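Local atomic coordinates of hypoxanthine-guanine phosphoribosyltransferase (HGPRT) (Schistosoma mansoni, PDB entry 5IPF), a protein that probably catalyses the transfer of phosphoribose from phosphoribosyl pyrophosphate to hypoxanthine or guanine, forming IMP or GMP in purine salvage. Residues Gly38-Thr41 and Glu42-Cys45; Met73-Val76 and Asp77-Ala81; Leu58-Asn61 and Gly62-Lys65. All coordinates share one frame; numbering follows the deposited sequence.

Interactions 1 and 3 are neighbours, their centres 12 Å apart: the ring of F39 packs on the chain at residues 58-60, with CE2 of F39 4.0 Å from O of L58. H229 also joins them, since its NE2 bonds to O of C45 and its ND1 to N of N61. Interactions 2 and 3 share helix 61-81, one near its C-terminal end and the other at its start, with centres 23 Å apart. Subunit contacts tie all three together: M63 of interaction 3 packs on F39 of the second subunit, and M73 of interaction 2 on C45 of that subunit. Of interaction 3, the I59 side chain lies about 11 Å from bound IMP.

Interaction 1: Gly38-Thr41 and Glu42-Cys45; sequences GFPT and EYFC
P40 and Y43 meet where the chain bends back on itself, the proline CG lying at the edge of the tyrosine ring, 3.4 Å from its CE2. The side chain of E42 fills the corner beside them. Its CB merely continues the backbone of the turn, and the packing begins at CG. A chi1 of 50° tucks that atom in over the tyrosine, 3.8 Å above the plane and over the ring centre. A bend at chi2 then brings the chain alongside P40, where CD is 3.8 Å from P40 CB. At the tip, OE2 is 3.3 Å from the same P40 CB. A glutamate suits this place because its methylenes can cover an aromatic face while the carboxylate stays on the exposed side.

The backbone torsions of T41 and E42 make P40-Y43 a type I beta turn in the loop between strands 30-31 and 54-59. The bond that closes it, from Y43 N to P40 O, is nearly straight at 166° but weak, at 3.5 Å. Proline fits the first position, since its restricted phi agrees with the extended approach to the turn and it needs no N-H there. T41 points its CB away from the residues that follow, and its side chain touches L54 and V57 of strand 54-59.

Beyond the turn, the ring of F44 turns back toward F39. Its CE2 lies 3.8 Å from F39 CB, and P40 O sits at the ring edge near CD2. Both phenylalanines are buried: F39 packs on V30 of the second subunit and F44 on D66 of that subunit.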
loop_
_atom_site.group_PDB
_atom_site.type_symbol
_atom_site.label_atom_id
_atom_site.label_comp_id
_atom_site.label_asym_id
_atom_site.label_seq_id
_atom_site.Cartn_x
_atom_site.Cartn_y
_atom_site.Cartn_z
ATOM N N GLY A 38 -5.813 19.764 14.262
ATOM C CA GLY A 38 -6.257 18.607 13.510
ATOM C C GLY A 38 -6.887 18.976 12.180
ATOM O O GLY A 38 -6.937 20.132 11.764
ATOM N N PHE A 39 -7.378 17.937 11.501
ATOM C CA PHE A 39 -8.058 18.050 10.228
ATOM C C PHE A 39 -9.512 17.609 10.359
ATOM O O PHE A 39 -9.798 16.576 10.975
ATOM C CB PHE A 39 -7.368 17.201 9.153
ATOM C CG PHE A 39 -5.867 17.230 9.222
ATOM C CD1 PHE A 39 -5.145 18.274 8.660
ATOM C CD2 PHE A 39 -5.176 16.200 9.838
ATOM C CE1 PHE A 39 -3.761 18.287 8.721
ATOM C CE2 PHE A 39 -3.798 16.208 9.903
ATOM C CZ PHE A 39 -3.088 17.249 9.344
ATOM N N PRO A 40 -10.443 18.376 9.795
ATOM C CA PRO A 40 -11.861 17.994 9.853
ATOM C C PRO A 40 -12.108 16.662 9.158
ATOM O O PRO A 40 -11.504 16.354 8.129
ATOM C CB PRO A 40 -12.573 19.151 9.140
ATOM C CG PRO A 40 -11.493 19.911 8.421
ATOM C CD PRO A 40 -10.220 19.678 9.149
ATOM N N THR A 41 -13.010 15.870 9.739
ATOM C CA THR A 41 -13.245 14.499 9.303
ATOM C C THR A 41 -13.879 14.399 7.920
ATOM O O THR A 41 -13.914 13.299 7.359
ATOM C CB THR A 41 -14.133 13.780 10.320
ATOM O OG1 THR A 41 -15.346 14.524 10.511
ATOM C CG2 THR A 41 -13.414 13.655 11.652
ATOM N N GLU A 42 -14.371 15.505 7.356
ATOM C CA GLU A 42 -15.077 15.449 6.081
ATOM C C GLU A 42 -14.147 15.300 4.884
ATOM O O GLU A 42 -14.592 14.834 3.828
ATOM C CB GLU A 42 -15.943 16.698 5.904
ATOM C CG GLU A 42 -15.203 18.003 6.142
ATOM C CD GLU A 42 -15.837 18.837 7.239
ATOM O OE1 GLU A 42 -16.475 19.864 6.917
ATOM O OE2 GLU A 42 -15.705 18.460 8.423
ATOM N N TYR A 43 -12.876 15.678 5.015
ATOM C CA TYR A 43 -11.932 15.597 3.908
ATOM C C TYR A 43 -11.178 14.274 3.871
ATOM O O TYR A 43 -10.254 14.122 3.065
ATOM C CB TYR A 43 -10.944 16.764 3.969
ATOM C CG TYR A 43 -11.624 18.108 3.983
ATOM C CD1 TYR A 43 -12.390 18.534 2.905
ATOM C CD2 TYR A 43 -11.506 18.953 5.075
ATOM C CE1 TYR A 43 -13.019 19.763 2.917
ATOM C CE2 TYR A 43 -12.128 20.180 5.095
ATOM C CZ TYR A 43 -12.882 20.581 4.017
ATOM O OH TYR A 43 -13.499 21.806 4.048
ATOM N N PHE A 44 -11.549 13.321 4.718
ATOM C CA PHE A 44 -10.967 11.991 4.698
ATOM C C PHE A 44 -12.084 10.959 4.743
ATOM O O PHE A 44 -13.220 11.255 5.124
ATOM C CB PHE A 44 -9.996 11.777 5.867
ATOM C CG PHE A 44 -8.754 12.616 5.780
ATOM C CD1 PHE A 44 -7.646 12.166 5.081
ATOM C CD2 PHE A 44 -8.692 13.852 6.401
ATOM C CE1 PHE A 44 -6.502 12.935 4.999
ATOM C CE2 PHE A 44 -7.550 14.626 6.321
ATOM C CZ PHE A 44 -6.454 14.166 5.620
ATOM N N CYS A 45 -11.746 9.739 4.343
ATOM C CA CYS A 45 -12.711 8.647 4.318
ATOM C C CYS A 45 -12.804 8.039 5.711
ATOM O O CYS A 45 -11.844 7.435 6.202
ATOM C CB CYS A 45 -12.305 7.609 3.278
ATOM S SG CYS A 45 -12.431 8.196 1.581
#

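Interaction 2: Met73-Val76 and Asp77-Ala81; sequences MNIV and DYYEA
I75 and Y79, one helical turn apart, run side by side and point the same way, the branch methyl CG2 of I75 resting 3.6 Å from Y79 CD2. A chi1 of -77° swings the tyrosine ring back toward I75, whose O lies at the ring edge and in plane. One face of the ring takes Y78 CD2, 3.7 Å above the plane and offset toward the rim. The packed part of helix 61-81 faces two neighbours: I75 and Y79 meet L156 of strand 154-159, and V76 meets L107, T110 and V111 of helix 97-112. Beta-branched and aromatic residues suit such broad, apolar surfaces.

Behind these side chains the alpha-helical bonds continue, D77 N to M73 O at 3.0 Å and Y79 N to I75 O at 3.0 Å, both almost straight. The next, E80 N to V76 O, is bent to 127° and weak.

Y78, though exposed, covers part of the Y79 ring and touches K184. The looser, polar side belongs to D77 and E80, where E80 touches I116 of a loop. With chi1 at 52°, the D77 carboxylate folds back over the preceding turn, beside backbone carbonyls that already accept helix N-H groups. It gains no bond from M73 O, and the nearby R114 side chain would probably help to balance its charge.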
loop_
_atom_site.group_PDB
_atom_site.type_symbol
_atom_site.label_atom_id
_atom_site.label_comp_id
_atom_site.label_asym_id
_atom_site.label_seq_id
_atom_site.Cartn_x
_atom_site.Cartn_y
_atom_site.Cartn_z
ATOM N N MET A 73 13.283 1.012 10.485
ATOM C CA MET A 73 14.724 1.123 10.271
ATOM C C MET A 73 15.474 1.247 11.595
ATOM O O MET A 73 16.459 0.533 11.834
ATOM C CB MET A 73 15.024 2.309 9.355
ATOM C CG MET A 73 14.413 2.161 7.973
ATOM S SD MET A 73 14.750 3.542 6.870
ATOM C CE MET A 73 14.013 2.933 5.355
ATOM N N ASN A 74 15.005 2.135 12.480
ATOM C CA ASN A 74 15.668 2.337 13.769
ATOM C C ASN A 74 15.715 1.046 14.582
ATOM O O ASN A 74 16.764 0.676 15.127
ATOM C CB ASN A 74 14.954 3.436 14.557
ATOM C CG ASN A 74 15.046 4.791 13.887
ATOM O OD1 ASN A 74 16.019 5.025 13.141
ATOM N ND2 ASN A 74 14.146 5.624 14.114
ATOM N N ILE A 75 14.582 0.350 14.683
ATOM C CA ILE A 75 14.538 -0.892 15.452
ATOM C C ILE A 75 15.488 -1.923 14.851
ATOM O O ILE A 75 16.250 -2.590 15.567
ATOM C CB ILE A 75 13.096 -1.422 15.525
ATOM C CG1 ILE A 75 12.182 -0.393 16.191
ATOM C CG2 ILE A 75 13.046 -2.734 16.279
ATOM C CD1 ILE A 75 10.719 -0.787 16.182
ATOM N N VAL A 76 15.473 -2.054 13.522
ATOM C CA VAL A 76 16.280 -3.086 12.876
ATOM C C VAL A 76 17.762 -2.838 13.119
ATOM O O VAL A 76 18.489 -3.733 13.566
ATOM C CB VAL A 76 15.956 -3.172 11.375
ATOM C CG1 VAL A 76 17.052 -3.935 10.644
ATOM C CG2 VAL A 76 14.626 -3.863 11.175
ATOM N N ASP A 77 18.237 -1.618 12.843
ATOM C CA ASP A 77 19.671 -1.396 13.008
ATOM C C ASP A 77 20.086 -1.319 14.476
ATOM O O ASP A 77 21.270 -1.519 14.776
ATOM C CB ASP A 77 20.138 -0.152 12.241
ATOM C CG ASP A 77 19.320 1.079 12.544
ATOM O OD1 ASP A 77 18.927 1.270 13.710
ATOM O OD2 ASP A 77 19.080 1.869 11.605
ATOM N N TYR A 78 19.153 -1.063 15.399
ATOM C CA TYR A 78 19.479 -1.257 16.809
ATOM C C TYR A 78 19.739 -2.730 17.102
ATOM O O TYR A 78 20.798 -3.099 17.623
ATOM C CB TYR A 78 18.365 -0.732 17.715
ATOM C CG TYR A 78 18.605 -1.099 19.167
ATOM C CD1 TYR A 78 19.456 -0.344 19.961
ATOM C CD2 TYR A 78 18.005 -2.219 19.733
ATOM C CE1 TYR A 78 19.695 -0.683 21.283
ATOM C CE2 TYR A 78 18.240 -2.568 21.050
ATOM C CZ TYR A 78 19.084 -1.797 21.823
ATOM O OH TYR A 78 19.316 -2.141 23.137
ATOM N N TYR A 79 18.769 -3.590 16.778
ATOM C CA TYR A 79 18.922 -5.014 17.060
ATOM C C TYR A 79 20.002 -5.677 16.219
ATOM O O TYR A 79 20.354 -6.828 16.496
ATOM C CB TYR A 79 17.591 -5.738 16.860
ATOM C CG TYR A 79 16.618 -5.533 17.998
ATOM C CD1 TYR A 79 16.668 -6.336 19.131
ATOM C CD2 TYR A 79 15.657 -4.534 17.945
ATOM C CE1 TYR A 79 15.784 -6.151 20.176
ATOM C CE2 TYR A 79 14.769 -4.341 18.985
ATOM C CZ TYR A 79 14.834 -5.152 20.096
ATOM O OH TYR A 79 13.952 -4.964 21.134
ATOM N N GLU A 80 20.533 -4.993 15.204
ATOM C CA GLU A 80 21.666 -5.508 14.450
ATOM C C GLU A 80 22.999 -4.954 14.932
ATOM O O GLU A 80 24.029 -5.615 14.752
ATOM C CB GLU A 80 21.507 -5.200 12.957
ATOM C CG GLU A 80 22.452 -5.995 12.073
ATOM C CD GLU A 80 22.801 -5.276 10.791
ATOM O OE1 GLU A 80 22.231 -4.193 10.541
ATOM O OE2 GLU A 80 23.653 -5.792 10.036
ATOM N N ALA A 81 23.004 -3.765 15.542
ATOM C CA ALA A 81 24.245 -3.219 16.079
ATOM C C ALA A 81 24.788 -4.066 17.224
ATOM O O ALA A 81 26.008 -4.139 17.416
ATOM C CB ALA A 81 24.028 -1.779 16.543
#

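Interaction 3: Leu58-Asn61 and Gly62-Lys65; sequences LIPN and GMIK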
loop_
_atom_site.group_PDB
_atom_site.type_symbol
_atom_site.label_atom_id
_atom_site.label_comp_id
_atom_site.label_asym_id
_atom_site.label_seq_id
_atom_site.Cartn_x
_atom_site.Cartn_y
_atom_site.Cartn_z
ATOM N N LEU A 58 -6.601 13.278 14.015
ATOM C CA LEU A 58 -5.313 13.679 14.572
ATOM C C LEU A 58 -4.154 13.171 13.716
ATOM O O LEU A 58 -3.338 13.962 13.234
ATOM C CB LEU A 58 -5.179 13.185 16.017
ATOM C CG LEU A 58 -4.080 13.902 16.807
ATOM C CD1 LEU A 58 -4.421 15.379 16.970
ATOM C CD2 LEU A 58 -3.840 13.249 18.158
ATOM N N ILE A 59 -4.069 11.858 13.521
ATOM C CA ILE A 59 -3.018 11.275 12.691
ATOM C C ILE A 59 -3.655 10.417 11.604
ATOM O O ILE A 59 -4.260 9.379 11.911
ATOM C CB ILE A 59 -2.028 10.451 13.530
ATOM C CG1 ILE A 59 -1.605 11.224 14.779
ATOM C CG2 ILE A 59 -0.800 10.106 12.707
ATOM C CD1 ILE A 59 -0.564 10.513 15.611
ATOM N N PRO A 60 -3.561 10.810 10.335
ATOM C CA PRO A 60 -4.073 9.952 9.260
ATOM C C PRO A 60 -3.292 8.650 9.167
ATOM O O PRO A 60 -2.127 8.565 9.564
ATOM C CB PRO A 60 -3.886 10.808 8.001
ATOM C CG PRO A 60 -3.856 12.213 8.506
ATOM C CD PRO A 60 -3.173 12.142 9.841
ATOM N N ASN A 61 -3.957 7.630 8.622
ATOM C CA ASN A 61 -3.385 6.285 8.574
ATOM C C ASN A 61 -2.068 6.266 7.800
ATOM O O ASN A 61 -1.052 5.736 8.278
ATOM C CB ASN A 61 -4.412 5.334 7.954
ATOM C CG ASN A 61 -3.903 3.917 7.838
ATOM O OD1 ASN A 61 -3.223 3.571 6.874
ATOM N ND2 ASN A 61 -4.243 3.083 8.814
ATOM N N GLY A 62 -2.062 6.854 6.602
ATOM C CA GLY A 62 -0.857 6.859 5.792
ATOM C C GLY A 62 0.312 7.558 6.456
ATOM O O GLY A 62 1.466 7.167 6.258
ATOM N N MET A 63 0.037 8.597 7.247
ATOM C CA MET A 63 1.102 9.239 8.009
ATOM C C MET A 63 1.667 8.292 9.062
ATOM O O MET A 63 2.882 8.279 9.310
ATOM C CB MET A 63 0.582 10.521 8.655
ATOM C CG MET A 63 1.650 11.328 9.363
ATOM S SD MET A 63 1.015 12.864 10.053
ATOM C CE MET A 63 2.418 13.374 11.042
ATOM N N ILE A 64 0.801 7.488 9.687
ATOM C CA ILE A 64 1.268 6.469 10.623
ATOM C C ILE A 64 2.235 5.523 9.930
ATOM O O ILE A 64 3.335 5.259 10.428
ATOM C CB ILE A 64 0.083 5.698 11.229
ATOM C CG1 ILE A 64 -0.914 6.650 11.883
ATOM C CG2 ILE A 64 0.584 4.663 12.230
ATOM C CD1 ILE A 64 -2.119 5.947 12.466
ATOM N N LYS A 65 1.838 4.998 8.765
ATOM C CA LYS A 65 2.708 4.057 8.057
ATOM C C LYS A 65 4.027 4.713 7.649
ATOM O O LYS A 65 5.105 4.115 7.803
ATOM C CB LYS A 65 1.977 3.488 6.841
ATOM C CG LYS A 65 0.734 2.682 7.202
ATOM C CD LYS A 65 0.083 2.058 5.978
ATOM C CE LYS A 65 -1.119 1.208 6.369
ATOM N NZ LYS A 65 -1.808 0.622 5.185
#
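The flat amide of N61 meets the long chain of K65 at its oxygen end: OD1 lies 3.2 Å from K65 CE, and that carbon stays close to the amide plane, so the lysine passes the oxygen and does not lie over a face. With chi1 at 179°, N61 turns CG away from its own N and toward the extended lysine, which crosses it obliquely. Farther along, NZ is 3.7 Å from OD1. At the other end of the amide, ND2 makes a weak hydrogen bond to H228 O, which helps to fix which way round the group sits.

Here the chain passes from strand 54-59 of the antiparallel sheet into helix 61-81 of the phosphoribosyltransferase domain. P60 is the N-cap, and its extended psi suits the place; its carbonyl receives I64 N in its own plane at 3.1 Å. One residue on, K65 N reaches N61 O at 3.0 Å.

An apolar cluster lies on the other side of the turn. I59, in the classic beta bulge that L58 and I59 form opposite I230, presents CG2 to I64 CG1 at 3.6 Å, the two isoleucines crossing at about a right angle. The same methyl approaches M63 SD at 4.2 Å, and P60 CD flanks the sulfur as well. Unbranched and flexible, methionine can extend from the helix to fill this corner, where F206 of strand 203-208 and, from the second subunit, F39 also pack on it.

First-turn N-H groups have no carbonyl earlier in the helix to bond, and here other partners serve: N61 N binds H229 ND1 and G62 N binds OD2 of D66 of the second subunit. The positive end of the helix dipole would probably stabilise that carboxylate in its charged form, joining the subunits at the helix start.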